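Local coordinates for protein A-adding tRNA nucleotidyltransferase (PDB 4WBY) that adds the terminal adenosine to tRNA ending in CC, using ATP with magnesium as cofactor, through the nucleotidyltransferase part that this chain represents, at residues Lys59-Arg64 with Ala78-Gly83; Arg172-Leu177 with Leu223-Lys228; Val256-Leu261 with Tyr355-Arg360; Leu273-Leu278 with Lys288-Glu293. One frame throughout, in Å; residues are numbered along the deposited sequence.

Interaction 1: Lys59-Arg64 with Ala78-Gly83; sequences KELARR and AHLKIG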
# COMPACT_ATOMS: atom_id res chain seq x y z
N LYS A 59 -9.69 28.24 3.03
CA LYS A 59 -10.79 28.69 3.88
C LYS A 59 -11.85 29.41 3.05
O LYS A 59 -13.05 29.28 3.32
CB LYS A 59 -10.26 29.60 5.00
CG LYS A 59 -9.54 28.83 6.11
CD LYS A 59 -8.83 29.75 7.08
CE LYS A 59 -9.77 30.66 7.81
NZ LYS A 59 -9.03 31.47 8.82
N GLU A 60 -11.43 30.15 2.03
CA GLU A 60 -12.39 30.85 1.19
C GLU A 60 -13.16 29.88 0.29
O GLU A 60 -14.37 30.01 0.13
CB GLU A 60 -11.68 31.92 0.35
CG GLU A 60 -12.59 32.63 -0.66
CD GLU A 60 -13.73 33.41 -0.01
OE1 GLU A 60 -13.66 33.71 1.20
OE2 GLU A 60 -14.71 33.72 -0.72
N LEU A 61 -12.46 28.92 -0.30
CA LEU A 61 -13.13 27.89 -1.07
C LEU A 61 -14.15 27.15 -0.20
O LEU A 61 -15.29 26.89 -0.62
CB LEU A 61 -12.12 26.90 -1.67
CG LEU A 61 -12.69 25.79 -2.55
CD1 LEU A 61 -13.28 26.35 -3.84
CD2 LEU A 61 -11.65 24.70 -2.84
N ALA A 62 -13.75 26.82 1.02
CA ALA A 62 -14.63 26.10 1.94
C ALA A 62 -15.87 26.92 2.30
O ALA A 62 -16.97 26.38 2.37
CB ALA A 62 -13.87 25.72 3.19
N ARG A 63 -15.68 28.21 2.53
CA ARG A 63 -16.78 29.11 2.84
C ARG A 63 -17.81 29.12 1.70
O ARG A 63 -19.02 29.03 1.92
CB ARG A 63 -16.26 30.52 3.11
CG ARG A 63 -17.34 31.51 3.49
CD ARG A 63 -16.83 32.96 3.48
NE ARG A 63 -16.58 33.44 2.13
CZ ARG A 63 -17.53 33.89 1.31
NH1 ARG A 63 -18.79 33.93 1.73
NH2 ARG A 63 -17.22 34.31 0.09
N ARG A 64 -17.30 29.23 0.47
CA ARG A 64 -18.20 29.28 -0.67
C ARG A 64 -18.98 27.99 -0.85
O ARG A 64 -20.13 28.02 -1.32
CB ARG A 64 -17.41 29.60 -1.94
CG ARG A 64 -16.79 30.97 -1.88
CD ARG A 64 -16.10 31.33 -3.17
NE ARG A 64 -15.35 32.58 -3.02
CZ ARG A 64 -14.80 33.25 -4.02
NH1 ARG A 64 -14.92 32.81 -5.27
NH2 ARG A 64 -14.14 34.37 -3.78
N ALA A 78 -3.99 23.01 4.54
CA ALA A 78 -5.38 22.85 4.95
C ALA A 78 -6.05 21.75 4.14
O ALA A 78 -5.69 21.52 2.98
CB ALA A 78 -6.15 24.16 4.80
N HIS A 79 -7.01 21.07 4.74
CA HIS A 79 -7.74 19.99 4.09
C HIS A 79 -9.23 20.24 4.17
O HIS A 79 -9.73 20.77 5.17
CB HIS A 79 -7.39 18.64 4.73
CG HIS A 79 -5.94 18.30 4.69
ND1 HIS A 79 -5.01 18.86 5.54
CD2 HIS A 79 -5.24 17.45 3.90
CE1 HIS A 79 -3.82 18.37 5.28
NE2 HIS A 79 -3.93 17.51 4.28
N LEU A 80 -9.94 19.89 3.10
CA LEU A 80 -11.40 19.94 3.09
C LEU A 80 -11.92 18.94 2.07
O LEU A 80 -11.17 18.43 1.24
CB LEU A 80 -11.91 21.35 2.79
CG LEU A 80 -11.47 21.93 1.45
CD1 LEU A 80 -12.55 22.79 0.82
CD2 LEU A 80 -10.21 22.76 1.64
N LYS A 81 -13.21 18.64 2.17
CA LYS A 81 -13.85 17.71 1.26
C LYS A 81 -15.05 18.41 0.64
O LYS A 81 -15.83 19.05 1.34
CB LYS A 81 -14.28 16.44 2.00
CG LYS A 81 -14.78 15.33 1.08
CD LYS A 81 -15.05 14.03 1.84
CE LYS A 81 -15.49 12.92 0.89
NZ LYS A 81 -15.68 11.62 1.59
N ILE A 82 -15.18 18.31 -0.68
CA ILE A 82 -16.34 18.84 -1.37
C ILE A 82 -16.94 17.70 -2.19
O ILE A 82 -16.32 17.22 -3.14
CB ILE A 82 -15.98 20.04 -2.28
CG1 ILE A 82 -15.44 21.20 -1.45
CG2 ILE A 82 -17.22 20.50 -3.04
CD1 ILE A 82 -14.91 22.36 -2.28
N GLY A 83 -18.14 17.27 -1.82
CA GLY A 83 -18.72 16.09 -2.43
C GLY A 83 -17.76 14.92 -2.26
O GLY A 83 -17.29 14.65 -1.16

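Interaction 2: Arg172-Leu177 with Leu223-Lys228; sequences RFAGRL and LELYRK. With SO4 (sulfate ion), chain D.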
# COMPACT_ATOMS: atom_id res chain seq x y z
N ARG A 172 8.93 0.79 -4.42
CA ARG A 172 7.47 0.73 -4.46
C ARG A 172 6.94 1.26 -5.80
O ARG A 172 6.10 0.61 -6.44
CB ARG A 172 6.83 1.50 -3.31
CG ARG A 172 5.31 1.61 -3.44
CD ARG A 172 4.62 1.91 -2.11
NE ARG A 172 5.06 3.15 -1.48
CZ ARG A 172 4.51 4.34 -1.68
NH1 ARG A 172 3.49 4.48 -2.51
NH2 ARG A 172 4.98 5.40 -1.03
N PHE A 173 7.42 2.42 -6.24
CA PHE A 173 6.94 2.95 -7.51
C PHE A 173 7.42 2.11 -8.69
O PHE A 173 6.66 1.89 -9.64
CB PHE A 173 7.34 4.42 -7.69
CG PHE A 173 6.65 5.34 -6.72
CD1 PHE A 173 5.26 5.41 -6.69
CD2 PHE A 173 7.37 6.11 -5.83
CE1 PHE A 173 4.60 6.24 -5.79
CE2 PHE A 173 6.72 6.95 -4.93
CZ PHE A 173 5.33 7.02 -4.91
N ALA A 174 8.66 1.62 -8.64
CA ALA A 174 9.16 0.76 -9.72
C ALA A 174 8.29 -0.49 -9.86
O ALA A 174 7.89 -0.86 -10.97
CB ALA A 174 10.63 0.38 -9.50
N GLY A 175 7.97 -1.12 -8.73
CA GLY A 175 7.16 -2.33 -8.77
C GLY A 175 5.72 -2.07 -9.15
O GLY A 175 5.12 -2.82 -9.93
N ARG A 176 5.13 -1.00 -8.61
CA ARG A 176 3.77 -0.62 -8.96
C ARG A 176 3.60 -0.43 -10.46
O ARG A 176 2.64 -0.89 -11.05
CB ARG A 176 3.35 0.67 -8.25
CG ARG A 176 1.98 1.17 -8.67
CD ARG A 176 1.71 2.61 -8.24
NE ARG A 176 1.61 2.73 -6.79
CZ ARG A 176 1.39 3.88 -6.16
NH1 ARG A 176 1.26 5.01 -6.86
NH2 ARG A 176 1.32 3.91 -4.85
N LEU A 177 4.57 0.26 -11.06
CA LEU A 177 4.42 0.74 -12.43
C LEU A 177 5.15 -0.12 -13.45
O LEU A 177 5.06 0.14 -14.65
CB LEU A 177 4.93 2.18 -12.54
CG LEU A 177 4.25 3.20 -11.63
CD1 LEU A 177 4.98 4.53 -11.67
CD2 LEU A 177 2.77 3.37 -12.01
N LEU A 223 8.56 -6.73 -3.48
CA LEU A 223 9.41 -7.60 -2.67
C LEU A 223 10.59 -8.15 -3.46
O LEU A 223 11.68 -8.29 -2.92
CB LEU A 223 8.60 -8.76 -2.07
CG LEU A 223 7.64 -8.34 -0.96
CD1 LEU A 223 6.78 -9.53 -0.51
CD2 LEU A 223 8.38 -7.73 0.22
N GLU A 224 10.39 -8.47 -4.74
CA GLU A 224 11.51 -8.91 -5.57
C GLU A 224 12.56 -7.81 -5.71
O GLU A 224 13.76 -8.09 -5.73
CB GLU A 224 11.04 -9.36 -6.95
CG GLU A 224 10.40 -10.74 -6.98
CD GLU A 224 11.41 -11.88 -7.02
OE1 GLU A 224 12.58 -11.68 -6.61
OE2 GLU A 224 11.04 -12.98 -7.48
N LEU A 225 12.12 -6.56 -5.80
CA LEU A 225 13.05 -5.44 -5.84
C LEU A 225 13.74 -5.26 -4.48
O LEU A 225 14.93 -4.99 -4.42
CB LEU A 225 12.34 -4.14 -6.26
CG LEU A 225 11.86 -4.14 -7.72
CD1 LEU A 225 10.85 -3.04 -7.97
CD2 LEU A 225 13.03 -4.02 -8.68
N TYR A 226 12.98 -5.43 -3.39
CA TYR A 226 13.58 -5.40 -2.06
C TYR A 226 14.70 -6.44 -1.98
O TYR A 226 15.78 -6.18 -1.42
CB TYR A 226 12.56 -5.71 -0.97
CG TYR A 226 11.64 -4.60 -0.50
CD1 TYR A 226 11.46 -3.42 -1.21
CD2 TYR A 226 10.93 -4.76 0.68
CE1 TYR A 226 10.60 -2.42 -0.73
CE2 TYR A 226 10.08 -3.80 1.15
CZ TYR A 226 9.91 -2.63 0.45
OH TYR A 226 9.06 -1.70 0.98
N ARG A 227 14.44 -7.63 -2.51
CA ARG A 227 15.42 -8.71 -2.51
C ARG A 227 16.65 -8.33 -3.34
O ARG A 227 17.79 -8.45 -2.88
CB ARG A 227 14.79 -10.00 -3.03
CG ARG A 227 15.69 -11.22 -2.91
CD ARG A 227 14.93 -12.50 -3.23
NE ARG A 227 14.63 -12.63 -4.66
CZ ARG A 227 15.41 -13.27 -5.53
NH1 ARG A 227 16.55 -13.81 -5.12
NH2 ARG A 227 15.06 -13.35 -6.80
N LYS A 228 16.41 -7.86 -4.57
CA LYS A 228 17.48 -7.47 -5.47
C LYS A 228 18.45 -6.46 -4.85
O LYS A 228 19.67 -6.56 -5.03
CB LYS A 228 16.90 -6.91 -6.77
CG LYS A 228 17.94 -6.46 -7.79
CD LYS A 228 17.28 -6.03 -9.09
CE LYS A 228 18.29 -5.51 -10.10
NZ LYS A 228 17.71 -5.34 -11.46
S SO4 D . 1.37 7.91 -3.75
O1 SO4 D . 1.85 9.01 -4.61
O2 SO4 D . 0.82 6.87 -4.62
O3 SO4 D . 2.46 7.36 -2.94
O4 SO4 D . 0.31 8.42 -2.90

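Interaction 3: Val256-Leu261 with Tyr355-Arg360; sequences VDWHAL and YLEKLR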
# COMPACT_ATOMS: atom_id res chain seq x y z
N VAL A 256 -3.93 -16.41 -3.28
CA VAL A 256 -4.60 -15.14 -3.04
C VAL A 256 -5.44 -14.71 -4.25
O VAL A 256 -6.57 -14.23 -4.09
CB VAL A 256 -3.57 -14.04 -2.70
CG1 VAL A 256 -4.15 -12.64 -2.93
CG2 VAL A 256 -3.08 -14.21 -1.28
N ASP A 257 -4.90 -14.88 -5.44
CA ASP A 257 -5.62 -14.51 -6.65
C ASP A 257 -6.87 -15.38 -6.79
O ASP A 257 -7.94 -14.89 -7.17
CB ASP A 257 -4.73 -14.64 -7.89
CG ASP A 257 -3.65 -13.57 -7.96
OD1 ASP A 257 -3.75 -12.56 -7.22
OD2 ASP A 257 -2.71 -13.73 -8.76
N TRP A 258 -6.73 -16.66 -6.47
CA TRP A 258 -7.87 -17.58 -6.50
C TRP A 258 -8.93 -17.16 -5.49
O TRP A 258 -10.12 -17.08 -5.82
CB TRP A 258 -7.41 -19.01 -6.24
CG TRP A 258 -8.53 -19.98 -5.99
CD1 TRP A 258 -9.26 -20.64 -6.94
CD2 TRP A 258 -9.05 -20.38 -4.72
NE1 TRP A 258 -10.20 -21.44 -6.33
CE2 TRP A 258 -10.10 -21.30 -4.97
CE3 TRP A 258 -8.74 -20.07 -3.40
CZ2 TRP A 258 -10.83 -21.90 -3.95
CZ3 TRP A 258 -9.47 -20.66 -2.38
CH2 TRP A 258 -10.50 -21.57 -2.66
N HIS A 259 -8.51 -16.89 -4.26
CA HIS A 259 -9.46 -16.54 -3.22
C HIS A 259 -10.20 -15.24 -3.55
O HIS A 259 -11.41 -15.14 -3.36
CB HIS A 259 -8.76 -16.40 -1.86
CG HIS A 259 -9.71 -16.10 -0.74
ND1 HIS A 259 -9.89 -14.83 -0.25
CD2 HIS A 259 -10.55 -16.90 -0.05
CE1 HIS A 259 -10.79 -14.86 0.72
NE2 HIS A 259 -11.22 -16.10 0.85
N ALA A 260 -9.46 -14.24 -4.04
CA ALA A 260 -10.05 -12.95 -4.34
C ALA A 260 -11.08 -13.06 -5.47
O ALA A 260 -12.08 -12.35 -5.48
CB ALA A 260 -8.97 -11.93 -4.71
N LEU A 261 -10.82 -13.97 -6.40
CA LEU A 261 -11.70 -14.18 -7.54
C LEU A 261 -12.96 -14.95 -7.13
O LEU A 261 -14.07 -14.56 -7.47
CB LEU A 261 -10.97 -14.94 -8.64
CG LEU A 261 -11.74 -15.28 -9.91
CD1 LEU A 261 -12.17 -14.01 -10.62
CD2 LEU A 261 -10.91 -16.16 -10.84
N TYR A 355 -13.47 -27.36 2.11
CA TYR A 355 -14.09 -26.67 3.23
C TYR A 355 -14.73 -25.36 2.78
O TYR A 355 -15.87 -25.07 3.13
CB TYR A 355 -13.08 -26.39 4.34
CG TYR A 355 -13.67 -25.53 5.43
CD1 TYR A 355 -14.51 -26.07 6.39
CD2 TYR A 355 -13.39 -24.17 5.50
CE1 TYR A 355 -15.06 -25.29 7.38
CE2 TYR A 355 -13.94 -23.38 6.49
CZ TYR A 355 -14.78 -23.95 7.43
OH TYR A 355 -15.33 -23.18 8.42
N LEU A 356 -13.98 -24.59 2.00
CA LEU A 356 -14.43 -23.26 1.58
C LEU A 356 -15.58 -23.32 0.59
O LEU A 356 -16.51 -22.51 0.66
CB LEU A 356 -13.26 -22.48 0.97
CG LEU A 356 -12.25 -21.90 1.96
CD1 LEU A 356 -11.09 -21.27 1.21
CD2 LEU A 356 -12.93 -20.88 2.86
N GLU A 357 -15.53 -24.29 -0.32
CA GLU A 357 -16.51 -24.36 -1.39
C GLU A 357 -17.75 -25.17 -1.02
O GLU A 357 -18.84 -24.89 -1.51
CB GLU A 357 -15.87 -24.95 -2.65
CG GLU A 357 -14.81 -24.05 -3.28
CD GLU A 357 -14.20 -24.66 -4.52
OE1 GLU A 357 -14.17 -25.90 -4.63
OE2 GLU A 357 -13.74 -23.89 -5.40
N LYS A 358 -17.60 -26.17 -0.15
CA LYS A 358 -18.70 -27.09 0.14
C LYS A 358 -19.04 -27.25 1.63
O LYS A 358 -20.19 -27.06 2.02
CB LYS A 358 -18.37 -28.48 -0.43
CG LYS A 358 -18.17 -28.51 -1.94
CD LYS A 358 -19.45 -28.19 -2.69
CE LYS A 358 -19.25 -28.30 -4.19
NZ LYS A 358 -20.49 -27.97 -4.94
N LEU A 359 -18.05 -27.61 2.44
CA LEU A 359 -18.31 -28.06 3.81
C LEU A 359 -18.92 -26.99 4.72
O LEU A 359 -19.83 -27.27 5.49
CB LEU A 359 -17.03 -28.60 4.44
CG LEU A 359 -16.34 -29.73 3.68
CD1 LEU A 359 -15.18 -30.29 4.51
CD2 LEU A 359 -17.33 -30.83 3.33
N ARG A 360 -18.41 -25.76 4.62
CA ARG A 360 -18.87 -24.68 5.48
C ARG A 360 -20.27 -24.21 5.11
O ARG A 360 -20.92 -23.50 5.89
CB ARG A 360 -17.90 -23.50 5.43
CG ARG A 360 -17.88 -22.78 4.10
CD ARG A 360 -17.03 -21.53 4.17
NE ARG A 360 -16.93 -20.85 2.88
CZ ARG A 360 -16.67 -19.55 2.74
NH1 ARG A 360 -16.48 -18.79 3.82
NH2 ARG A 360 -16.60 -19.02 1.53

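Interaction 4: Leu273-Leu278 with Lys288-Glu293; sequences LYLLIL and KHFLEE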
# COMPACT_ATOMS: atom_id res chain seq x y z
N LEU A 273 -0.26 -11.33 4.45
CA LEU A 273 0.11 -12.74 4.30
C LEU A 273 1.50 -12.90 3.70
O LEU A 273 2.25 -13.79 4.10
CB LEU A 273 -0.90 -13.47 3.42
CG LEU A 273 -2.34 -13.54 3.92
CD1 LEU A 273 -3.19 -14.37 2.97
CD2 LEU A 273 -2.38 -14.11 5.32
N TYR A 274 1.85 -12.06 2.73
CA TYR A 274 3.19 -12.07 2.19
C TYR A 274 4.19 -11.75 3.28
O TYR A 274 5.24 -12.38 3.37
CB TYR A 274 3.34 -11.06 1.05
CG TYR A 274 2.61 -11.42 -0.22
CD1 TYR A 274 3.20 -12.25 -1.17
CD2 TYR A 274 1.34 -10.93 -0.47
CE1 TYR A 274 2.54 -12.57 -2.34
CE2 TYR A 274 0.67 -11.24 -1.64
CZ TYR A 274 1.27 -12.06 -2.57
OH TYR A 274 0.61 -12.37 -3.72
N LEU A 275 3.86 -10.76 4.10
CA LEU A 275 4.73 -10.37 5.19
C LEU A 275 4.94 -11.52 6.18
O LEU A 275 6.06 -11.76 6.63
CB LEU A 275 4.17 -9.14 5.91
CG LEU A 275 5.16 -8.47 6.85
CD1 LEU A 275 6.24 -7.75 6.05
CD2 LEU A 275 4.41 -7.50 7.75
N LEU A 276 3.87 -12.22 6.52
CA LEU A 276 3.97 -13.36 7.42
C LEU A 276 4.89 -14.44 6.87
O LEU A 276 5.69 -15.01 7.61
CB LEU A 276 2.60 -13.97 7.70
CG LEU A 276 1.65 -13.09 8.51
CD1 LEU A 276 0.34 -13.82 8.78
CD2 LEU A 276 2.29 -12.66 9.83
N ILE A 277 4.78 -14.74 5.58
CA ILE A 277 5.68 -15.70 4.95
C ILE A 277 7.13 -15.18 4.98
O ILE A 277 8.06 -15.93 5.30
CB ILE A 277 5.27 -16.00 3.49
CG1 ILE A 277 3.92 -16.74 3.45
CG2 ILE A 277 6.34 -16.81 2.77
CD1 ILE A 277 3.87 -17.98 4.34
N LEU A 278 7.32 -13.89 4.68
CA LEU A 278 8.64 -13.27 4.71
C LEU A 278 9.37 -13.42 6.04
O LEU A 278 10.57 -13.64 6.08
CB LEU A 278 8.53 -11.78 4.40
CG LEU A 278 8.78 -11.24 3.01
CD1 LEU A 278 8.60 -9.75 3.10
CD2 LEU A 278 10.16 -11.61 2.51
N LYS A 288 6.96 -11.24 16.49
CA LYS A 288 5.89 -10.62 17.25
C LYS A 288 6.13 -9.12 17.41
O LYS A 288 5.24 -8.31 17.17
CB LYS A 288 5.75 -11.30 18.62
CG LYS A 288 4.77 -10.64 19.59
CD LYS A 288 4.68 -11.43 20.90
CE LYS A 288 3.74 -10.77 21.90
NZ LYS A 288 4.32 -9.52 22.46
N HIS A 289 7.36 -8.77 17.80
CA HIS A 289 7.74 -7.37 17.98
C HIS A 289 7.66 -6.58 16.68
O HIS A 289 7.21 -5.43 16.68
CB HIS A 289 9.15 -7.26 18.56
CG HIS A 289 9.63 -5.85 18.71
ND1 HIS A 289 9.24 -5.05 19.76
CD2 HIS A 289 10.46 -5.10 17.95
CE1 HIS A 289 9.81 -3.86 19.64
NE2 HIS A 289 10.56 -3.87 18.55
N PHE A 290 8.10 -7.18 15.58
CA PHE A 290 8.06 -6.51 14.29
C PHE A 290 6.62 -6.23 13.88
O PHE A 290 6.29 -5.14 13.41
CB PHE A 290 8.77 -7.34 13.21
CG PHE A 290 8.70 -6.73 11.84
CD1 PHE A 290 9.37 -5.54 11.56
CD2 PHE A 290 7.98 -7.33 10.82
CE1 PHE A 290 9.30 -4.98 10.30
CE2 PHE A 290 7.92 -6.77 9.56
CZ PHE A 290 8.58 -5.59 9.30
N LEU A 291 5.73 -7.20 14.07
CA LEU A 291 4.34 -6.98 13.70
C LEU A 291 3.71 -5.90 14.57
O LEU A 291 2.88 -5.13 14.10
CB LEU A 291 3.53 -8.28 13.77
CG LEU A 291 3.92 -9.33 12.73
CD1 LEU A 291 3.15 -10.62 12.98
CD2 LEU A 291 3.69 -8.84 11.30
N GLU A 292 4.10 -5.83 15.84
CA GLU A 292 3.62 -4.76 16.71
C GLU A 292 4.16 -3.40 16.25
O GLU A 292 3.45 -2.40 16.27
CB GLU A 292 3.99 -5.05 18.16
CG GLU A 292 3.21 -6.23 18.74
CD GLU A 292 3.63 -6.62 20.14
OE1 GLU A 292 4.64 -6.09 20.65
OE2 GLU A 292 2.94 -7.47 20.74
N GLU A 293 5.41 -3.38 15.82
CA GLU A 293 6.02 -2.17 15.28
C GLU A 293 5.29 -1.71 14.01
O GLU A 293 5.15 -0.51 13.74
CB GLU A 293 7.49 -2.43 14.98
CG GLU A 293 8.26 -1.23 14.52
CD GLU A 293 9.75 -1.46 14.62
OE1 GLU A 293 10.20 -2.62 14.46
OE2 GLU A 293 10.47 -0.48 14.88

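Interaction 1: Lys59-Arg64 with Ala78-Gly83
A62 and L80 mark the closest approach of the two backbones, their CA atoms lying 7.0 Å apart. The short helix axis of 59-64 and the strand axis of 78-82 come within 9.4 Å and run nearly in the same direction, 23° apart. This is helix-on-sheet packing in the nucleotidyltransferase head domain, where helix 54-65 lies against the mixed sheet and strand 77-82 is flanked by strands 69-72 and 85-91.

The touching atoms are all apolar. From the helix, the A62 methyl CB meets L80 CD1 at 4.0 Å. L80 reaches it with CG placed between its backbone N and carbonyl carbon (chi1 59°), a torsion that brings CD1 to the helix. L61 has CG anti to its backbone N (chi1 -178°), which places CD2 near two strand residues, 4.2 Å from L80 CD1 and 4.1 Å from I82 CD1; its chain and that of I82 meet at a slant. The alternation of the strand explains the choice of L80 and I82, whose CB atoms face the helix, while H79 and K81 take no part. V67 fills in beside A62, L80 and I82, and L87 and F89 of strand 85-91 continue the apolar contact of L61.

E60, R63 and R64, which do not touch the strand, form a salt-bridge network. R63 holds the E60 carboxylate side-on, NE to OE1 and NH2 to OE2, and R64, which also pairs with E22, places NE 2.6 Å from E60 OE2, on the anti side of that oxygen.

Interaction 2: Arg172-Leu177 with Leu223-Lys228
L225 carries this helix-helix contact alone from its segment, inserting CD1 against A174 and G175 of 172-177. Before it in sequence, L223 turns to another helix, packing on Y274 and L278. E224 takes no part in the helix contact; its OE1 receives both NE and NH2 of R227 in the guanidinium plane, with OE2 bonded to Y250. At L225 the CD1 methyl lies 3.8 Å from A174 CB and only 3.5 Å from G175 N; a CB at the glycine would point toward L225, and its absence is consistent with the CA atoms of G175 and L225 lying 7.3 Å apart. Y226 follows, its side chain packing on L168 and L171.

On the far side of helix 165-177, two ATP-binding arginines hold a sulfate, probably from the crystallisation liquor. R172 NH1 gives O3 a nearly straight bond (3.1 Å, 173°), and R176, whose NH2 also pairs with E216, brings NH1 (2.9 Å) and NH2 (3.0 Å) to O2, with R35 adding a third arginine. F173 CD1 lies over one guanidinium face of R176, toward its rim. Were R172 replaced by an alanine, sulfate O3 would probably lose this bond and E209 its salt bridge to NE.

Helix 219-228 thus packs on both helix 165-177 and helix 271-278, with Y226 also packed on helix 203-214.

Interaction 3: Val256-Leu261 with Tyr355-Arg360
The W258 indole meets the other helix with its edge: L356 CD1 and E357 OE2 both lie near the ring plane, at the rim of the six-membered ring. F263 makes an edge-to-face contact with the same indole. In the second segment, R360 CB lies 3.7 Å above one face of the Y355 ring, toward its rim, and L356 CD2 sits 3.9 Å above the R360 guanidinium, over its centre.

This is helix-helix packing in the helical part of the chain, joining helix 243-262 to helix 349-359, well away from the annotated sites. W258 reaches the other helix because its CG stands anti to the backbone N (chi1 169°), directing the indole at 355-360. CH2 then comes to 3.9 Å from L356 CD1, a hydrocarbon contact, and CZ2 to 3.8 Å from E357 OE2. This oxygen meets the ring edge near its plane, while the carboxylate is turned 52° from the indole; the stronger partner of E357 is K353, which salt-bridges OE1. K353 and M343 also pack against W258.

L356 therefore offers its two methyls to different groups, CD1 to the indole and CD2 to the arginine. A pi-type turn closes the segment, with R360 N bonded to Y355 O (3.0 Å). R360 folds back over that turn, its NH2 salt-bridged to E266, while its NE donates to L356 O at 2.8 Å, in the carbonyl plane and on a lone pair.

Interaction 4: Leu273-Leu278 with Lys288-Glu293
L275 and L291 lie at the heart of the tight part, CD2 to CD2 at 3.9 Å, the two side chains sliding past each other in opposite directions. The L275 fork also takes hold of F290: CD1 and CD2 are both 4.0 Å from the ring atom CE2, the approach being oblique to the ring. With CG anti to the backbone N (chi1 -167°), L275 directs both branches at 288-293, and F290 reaches out with the same torsion from its own helix. L276 adds a second leucine pair, its CD2 meeting L291 CD1 at 3.9 Å as the chains cross at about a right angle. L291 is thus wedged between two leucines, one methyl for each, and all four residues are buried. Y304 of helix 298-309 closes over L276 and L291, and I236 packs on F290.

The other surface of 288-293 behaves differently. K288, H289 and E292 are exposed and do not touch the leucines; K288 NZ reaches E292 OE2 one turn on, at 3.0 Å, a salt bridge along the surface. E293 pairs with R203.

The axes of the short segments stay 11.7 Å apart at closest approach, a wide spacing bridged by long branched and aromatic side chains rather than by backbone proximity. Their directions differ by 150°, and helix 271-278 is followed directly in the chain by helix 284-293. The geometry is that of an antiparallel helical hairpin, here built into the helical part of the chain.

Overall arrangement
Interaction 1 stands apart in the head domain, where a helix lies on the mixed sheet; its centre is about 37 to 44 Å from those of the other three. Those three belong to the helical region and form a connected series. Interactions 2 and 4, with centres about 18 Å apart, touch through L223 and L278, while interactions 3 and 4, about 24 Å apart between centres, meet through V256 and L273. Along the chain interaction 1 comes first, then interaction 2, and interaction 4 is nested within the loop closed by interaction 3. Packing links helix 219-228, through helix 271-278, to helix 243-262, consistent with the elongated, seahorse-like shape.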